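Local coordinates for protein Crov588 (Cafeteriavirus, PDB 6NYR) that is of unknown function but folds into a circular leucine-rich-repeat ring built from many FNIP repeats, at residues N225-S230 and N247-S252; L640-L645 and K664-S669. All blocks are in the same frame, centred on the assembly; numbering follows the deposited sequence.

Contact 1: residues N225-S230 and N247-S252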
loop_
_atom_site.group_PDB
_atom_site.type_symbol
_atom_site.label_atom_id
_atom_site.label_comp_id
_atom_site.label_asym_id
_atom_site.label_seq_id
_atom_site.Cartn_x
_atom_site.Cartn_y
_atom_site.Cartn_z
ATOM N N ASN A 225 12.557 -38.798 2.260
ATOM C CA ASN A 225 11.444 -39.325 1.475
ATOM C C ASN A 225 10.087 -39.013 2.093
ATOM O O ASN A 225 9.103 -39.714 1.826
ATOM C CB ASN A 225 11.596 -40.839 1.276
ATOM C CG ASN A 225 12.858 -41.204 0.514
ATOM O OD1 ASN A 225 13.682 -41.985 0.989
ATOM N ND2 ASN A 225 13.019 -40.629 -0.672
ATOM N N VAL A 226 10.016 -37.974 2.919
ATOM C CA VAL A 226 8.736 -37.480 3.412
ATOM C C VAL A 226 8.205 -36.371 2.514
ATOM O O VAL A 226 7.004 -36.302 2.246
ATOM C CB VAL A 226 8.884 -36.999 4.868
ATOM C CG1 VAL A 226 7.574 -36.411 5.366
ATOM C CG2 VAL A 226 9.339 -38.142 5.762
ATOM N N LEU A 227 9.086 -35.500 2.040
ATOM C CA LEU A 227 8.721 -34.386 1.172
ATOM C C LEU A 227 8.700 -34.850 -0.277
ATOM O O LEU A 227 9.685 -35.437 -0.748
ATOM C CB LEU A 227 9.713 -33.245 1.338
ATOM C CG LEU A 227 9.757 -32.588 2.719
ATOM C CD1 LEU A 227 10.854 -31.551 2.808
ATOM C CD2 LEU A 227 8.401 -31.959 3.022
ATOM N N PRO A 228 7.606 -34.629 -1.002
ATOM C CA PRO A 228 7.524 -35.151 -2.371
ATOM C C PRO A 228 8.438 -34.402 -3.327
ATOM O O PRO A 228 8.776 -33.233 -3.124
ATOM C CB PRO A 228 6.048 -34.958 -2.742
ATOM C CG PRO A 228 5.570 -33.846 -1.850
ATOM C CD PRO A 228 6.358 -33.962 -0.574
ATOM N N ASN A 229 8.833 -35.102 -4.396
ATOM C CA ASN A 229 9.712 -34.530 -5.409
ATOM C C ASN A 229 9.025 -33.481 -6.274
ATOM O O ASN A 229 9.652 -32.983 -7.216
ATOM C CB ASN A 229 10.289 -35.635 -6.304
ATOM C CG ASN A 229 11.389 -36.424 -5.618
ATOM O OD1 ASN A 229 12.169 -35.870 -4.839
ATOM N ND2 ASN A 229 11.468 -37.718 -5.914
ATOM N N SER A 230 7.764 -33.146 -6.000
ATOM C CA SER A 230 7.086 -32.072 -6.712
ATOM C C SER A 230 7.143 -30.746 -5.965
ATOM O O SER A 230 6.855 -29.702 -6.563
ATOM C CB SER A 230 5.616 -32.440 -6.960
ATOM O OG SER A 230 4.963 -32.793 -5.752
ATOM N N ASN A 247 19.363 -35.256 1.777
ATOM C CA ASN A 247 18.353 -35.974 1.007
ATOM C C ASN A 247 16.965 -35.928 1.640
ATOM O O ASN A 247 16.164 -36.846 1.449
ATOM C CB ASN A 247 18.761 -37.440 0.786
ATOM C CG ASN A 247 19.884 -37.593 -0.224
ATOM O OD1 ASN A 247 21.042 -37.803 0.140
ATOM N ND2 ASN A 247 19.544 -37.495 -1.504
ATOM N N VAL A 248 16.633 -34.872 2.379
ATOM C CA VAL A 248 15.284 -34.677 2.896
ATOM C C VAL A 248 14.564 -33.556 2.142
ATOM O O VAL A 248 13.357 -33.625 1.924
ATOM C CB VAL A 248 15.289 -34.420 4.419
ATOM C CG1 VAL A 248 16.561 -33.755 4.864
ATOM C CG2 VAL A 248 14.078 -33.579 4.811
ATOM N N LEU A 249 15.285 -32.509 1.754
ATOM C CA LEU A 249 14.672 -31.480 0.910
ATOM C C LEU A 249 14.664 -31.952 -0.538
ATOM O O LEU A 249 15.710 -32.361 -1.052
ATOM C CB LEU A 249 15.427 -30.160 1.025
ATOM C CG LEU A 249 15.492 -29.526 2.414
ATOM C CD1 LEU A 249 16.350 -28.270 2.399
ATOM C CD2 LEU A 249 14.091 -29.213 2.919
ATOM N N PRO A 250 13.520 -31.928 -1.222
ATOM C CA PRO A 250 13.482 -32.454 -2.592
ATOM C C PRO A 250 14.258 -31.571 -3.558
ATOM O O PRO A 250 14.475 -30.378 -3.334
ATOM C CB PRO A 250 11.987 -32.480 -2.932
ATOM C CG PRO A 250 11.395 -31.406 -2.076
ATOM C CD PRO A 250 12.213 -31.383 -0.800
ATOM N N ASN A 251 14.670 -32.192 -4.659
ATOM C CA ASN A 251 15.504 -31.575 -5.682
ATOM C C ASN A 251 14.734 -30.650 -6.609
ATOM O O ASN A 251 15.299 -30.184 -7.604
ATOM C CB ASN A 251 16.188 -32.687 -6.477
ATOM C CG ASN A 251 17.331 -33.333 -5.711
ATOM O OD1 ASN A 251 18.093 -32.656 -5.017
ATOM N ND2 ASN A 251 17.432 -34.655 -5.803
ATOM N N SER A 252 13.472 -30.373 -6.297
ATOM C CA SER A 252 12.630 -29.476 -7.078
ATOM C C SER A 252 12.365 -28.151 -6.374
ATOM O O SER A 252 11.736 -27.262 -6.959
ATOM C CB SER A 252 11.302 -30.170 -7.390
ATOM O OG SER A 252 10.832 -30.887 -6.257
HETATM O O HOH W 1 11.975 -35.510 3.215
#
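Residues 247-252 repeat the backbone path of 225-230 one leucine-rich-repeat coil later: both loops carry the sequence Asn-Val-Leu-Pro-Asn-Ser, and each leads into the next short strand. Asn247 opens the second loop in the same left-handed conformation (phi 65°) that Asn225 takes in the first, evidence that the two loops share one backbone course. At Val248 the carbonyl is the working group. Its O accepts from water 1 at 2.7 Å, and the same water takes the backbone N-H of Leu227, with its oxygen 3.1 Å from Leu227 N, so one solvent molecule bridges the two coils. CD1 of Leu227 lies against that carbonyl too, 3.4 Å from Val248 O. Leu249 turns its CB away from the first loop, yet CD2 comes back to meet Leu227 CD1 at 4.0 Å; both leucines also touch Leu234 of strand 233-235, in the interior of the coil. Pro250 points at the neighbouring loop and fills the middle of the contact. Its CD rests on Leu227 CB (3.8 Å), the two side chains crossing obliquely, while CB sits 3.3 Å from Pro228 O and 3.9 Å from Asn229 OD1. Ser252 ends the walk with OG in the crowded position between its own N and carbonyl carbon (chi1 41°), which sets OG 2.6 Å from Asn229 O. The chemistry implies coils joined through backbone carbonyls, with a water at one end, leucine and proline carbon between, and at the other a serine hydroxyl whose one proton may go to Asn229 O or Leu231 O.

Contact 2: residues L640-L645 and K664-S669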
loop_
_atom_site.group_PDB
_atom_site.type_symbol
_atom_site.label_atom_id
_atom_site.label_comp_id
_atom_site.label_asym_id
_atom_site.label_seq_id
_atom_site.Cartn_x
_atom_site.Cartn_y
_atom_site.Cartn_z
ATOM N N LEU A 640 -31.054 26.422 0.015
ATOM C CA LEU A 640 -30.806 26.417 -1.418
ATOM C C LEU A 640 -32.137 26.331 -2.154
ATOM O O LEU A 640 -33.035 25.585 -1.752
ATOM C CB LEU A 640 -29.909 25.256 -1.843
ATOM C CG LEU A 640 -28.442 25.315 -1.427
ATOM C CD1 LEU A 640 -27.765 23.996 -1.771
ATOM C CD2 LEU A 640 -27.733 26.473 -2.100
ATOM N N THR A 641 -32.258 27.097 -3.230
ATOM C CA THR A 641 -33.415 27.048 -4.110
ATOM C C THR A 641 -32.976 26.492 -5.458
ATOM O O THR A 641 -31.795 26.524 -5.812
ATOM C CB THR A 641 -34.041 28.433 -4.286
ATOM O OG1 THR A 641 -33.111 29.303 -4.943
ATOM C CG2 THR A 641 -34.418 29.024 -2.931
ATOM N N GLU A 642 -33.945 25.971 -6.211
ATOM C CA GLU A 642 -33.617 25.332 -7.482
ATOM C C GLU A 642 -33.127 26.352 -8.504
ATOM O O GLU A 642 -32.314 26.016 -9.373
ATOM C CB GLU A 642 -34.834 24.565 -8.004
ATOM C CG GLU A 642 -35.237 23.409 -7.086
ATOM C CD GLU A 642 -35.735 22.180 -7.826
ATOM O OE1 GLU A 642 -35.452 22.045 -9.034
ATOM O OE2 GLU A 642 -36.419 21.345 -7.191
ATOM N N ASN A 643 -33.599 27.597 -8.414
ATOM C CA ASN A 643 -33.194 28.648 -9.339
ATOM C C ASN A 643 -31.802 29.197 -9.051
ATOM O O ASN A 643 -31.340 30.081 -9.782
ATOM C CB ASN A 643 -34.205 29.799 -9.303
ATOM C CG ASN A 643 -34.366 30.398 -7.912
ATOM O OD1 ASN A 643 -33.634 30.055 -6.984
ATOM N ND2 ASN A 643 -35.325 31.306 -7.767
ATOM N N VAL A 644 -31.128 28.695 -8.018
ATOM C CA VAL A 644 -29.810 29.173 -7.616
ATOM C C VAL A 644 -28.752 28.185 -8.081
ATOM O O VAL A 644 -27.590 28.555 -8.286
ATOM C CB VAL A 644 -29.760 29.374 -6.089
ATOM C CG1 VAL A 644 -28.352 29.216 -5.565
ATOM C CG2 VAL A 644 -30.335 30.739 -5.710
ATOM N N LEU A 645 -29.130 26.938 -8.229
ATOM C CA LEU A 645 -28.203 25.884 -8.639
ATOM C C LEU A 645 -28.107 25.831 -10.157
ATOM O O LEU A 645 -29.138 25.897 -10.841
ATOM C CB LEU A 645 -28.657 24.540 -8.106
ATOM C CG LEU A 645 -28.720 24.425 -6.578
ATOM C CD1 LEU A 645 -29.442 23.155 -6.163
ATOM C CD2 LEU A 645 -27.324 24.459 -5.979
ATOM N N LYS A 664 -35.139 22.502 2.234
ATOM C CA LYS A 664 -36.510 22.908 2.522
ATOM C C LYS A 664 -37.300 23.140 1.241
ATOM O O LYS A 664 -38.401 22.606 1.067
ATOM C CB LYS A 664 -36.491 24.174 3.382
ATOM C CG LYS A 664 -37.827 24.585 3.976
ATOM C CD LYS A 664 -37.806 26.077 4.314
ATOM C CE LYS A 664 -39.116 26.560 4.915
ATOM N NZ LYS A 664 -39.144 26.411 6.396
ATOM N N ASN A 665 -36.738 23.928 0.326
ATOM C CA ASN A 665 -37.427 24.357 -0.889
ATOM C C ASN A 665 -36.951 23.586 -2.111
ATOM O O ASN A 665 -36.799 24.161 -3.193
ATOM C CB ASN A 665 -37.232 25.857 -1.104
ATOM C CG ASN A 665 -37.527 26.670 0.142
ATOM O OD1 ASN A 665 -36.628 27.276 0.730
ATOM N ND2 ASN A 665 -38.792 26.697 0.542
ATOM N N ILE A 666 -36.697 22.286 -1.973
ATOM C CA ILE A 666 -36.180 21.480 -3.075
ATOM C C ILE A 666 -36.869 20.123 -3.036
ATOM O O ILE A 666 -36.675 19.353 -2.089
ATOM C CB ILE A 666 -34.655 21.305 -3.004
ATOM C CG1 ILE A 666 -33.956 22.633 -3.293
ATOM C CG2 ILE A 666 -34.193 20.234 -3.982
ATOM C CD1 ILE A 666 -32.484 22.636 -2.944
ATOM N N ASP A 667 -37.663 19.827 -4.061
ATOM C CA ASP A 667 -38.259 18.502 -4.215
ATOM C C ASP A 667 -37.146 17.537 -4.606
ATOM O O ASP A 667 -36.749 17.467 -5.772
ATOM C CB ASP A 667 -39.366 18.531 -5.263
ATOM C CG ASP A 667 -40.371 17.405 -5.079
ATOM O OD1 ASP A 667 -40.024 16.388 -4.441
ATOM O OD2 ASP A 667 -41.512 17.537 -5.576
ATOM N N THR A 668 -36.630 16.788 -3.627
ATOM C CA THR A 668 -35.582 15.814 -3.906
ATOM C C THR A 668 -36.020 14.775 -4.932
ATOM O O THR A 668 -35.170 14.065 -5.481
ATOM C CB THR A 668 -35.152 15.111 -2.616
ATOM O OG1 THR A 668 -36.236 14.316 -2.118
ATOM C CG2 THR A 668 -34.736 16.124 -1.557
ATOM N N SER A 669 -37.320 14.670 -5.195
ATOM C CA SER A 669 -37.859 13.672 -6.107
ATOM C C SER A 669 -38.007 14.192 -7.531
ATOM O O SER A 669 -38.589 13.498 -8.372
ATOM C CB SER A 669 -39.217 13.174 -5.604
ATOM O OG SER A 669 -40.267 13.996 -6.085
#
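At the C-terminal end of the leucine-rich-repeat ring, the loop 640-645, within the FNIP repeat region, meets the segment 664-669 that runs from helix 659-662 toward the last strand, 674-678. The tight part is built around Ile666, which is buried. Its CG1 is anti to the carbonyl carbon (chi1 -69°) and the chain then extends (chi2 167°), carrying CD1 over the backbone of the other loop. There CD1 lies 3.2 Å from Leu640 O and 3.8 Å from Leu640 CB, so the methyl meets both a carbonyl and apolar carbon. Leu645, whose CB faces segment 664-669, brings its CD1 to 4.5 Å from Ile666 CD1, a marginal touch. The backbone of Leu640 also pairs by hydrogen bonding with Ile662, just ahead of the second segment.

The exposed side is looser. Glu642 bends at chi2 (-143°) and crosses Ile666 obliquely, its CG passing CG1 of Ile666 at 4.1 Å. The carboxylate end then reaches toward the backbone of Asp667, where Glu642 OE2 remains 3.7 Å from Asp667 N, too long for a hydrogen bond. Asn665 directs its CB at the first loop and approaches it through carbon, and its side chain also touches Glu639. The carboxylates of Glu642 and Asp667 carry like charges, but with Glu642 OE2 6.6 Å from Asp667 OD2 any repulsion is probably weak. Asp667 turns its acid group to its own segment, where the bond from the Ser669 N-H to Asp667 OD1 makes an Asx turn. The hydroxyl of Ser669 donates to the same oxygen, both donors coming from above the carboxylate plane, with Asp667 OD1 lying 2.9 Å from Ser669 OG.

How the contacts relate
Contact 1 and contact 2 lie on opposite sides of the centre of the chain, with their own centres 74 Å apart and their nearest atoms about 61 Å apart, so neither touches the other. They follow one another along the chain, contact 1 closing before contact 2 opens. Contact 1 joins equivalent loops of successive coils in the regular body of the ring; contact 2 joins a repeat loop to a differently built C-terminal segment, and the sequence match of 225-230 with 247-252 is absent between 640-645 and 664-669. The buried area is also smaller in contact 2, 260 against 342 Å². Both contacts are partly buried, mixing enclosed apolar residues with exposed polar ones.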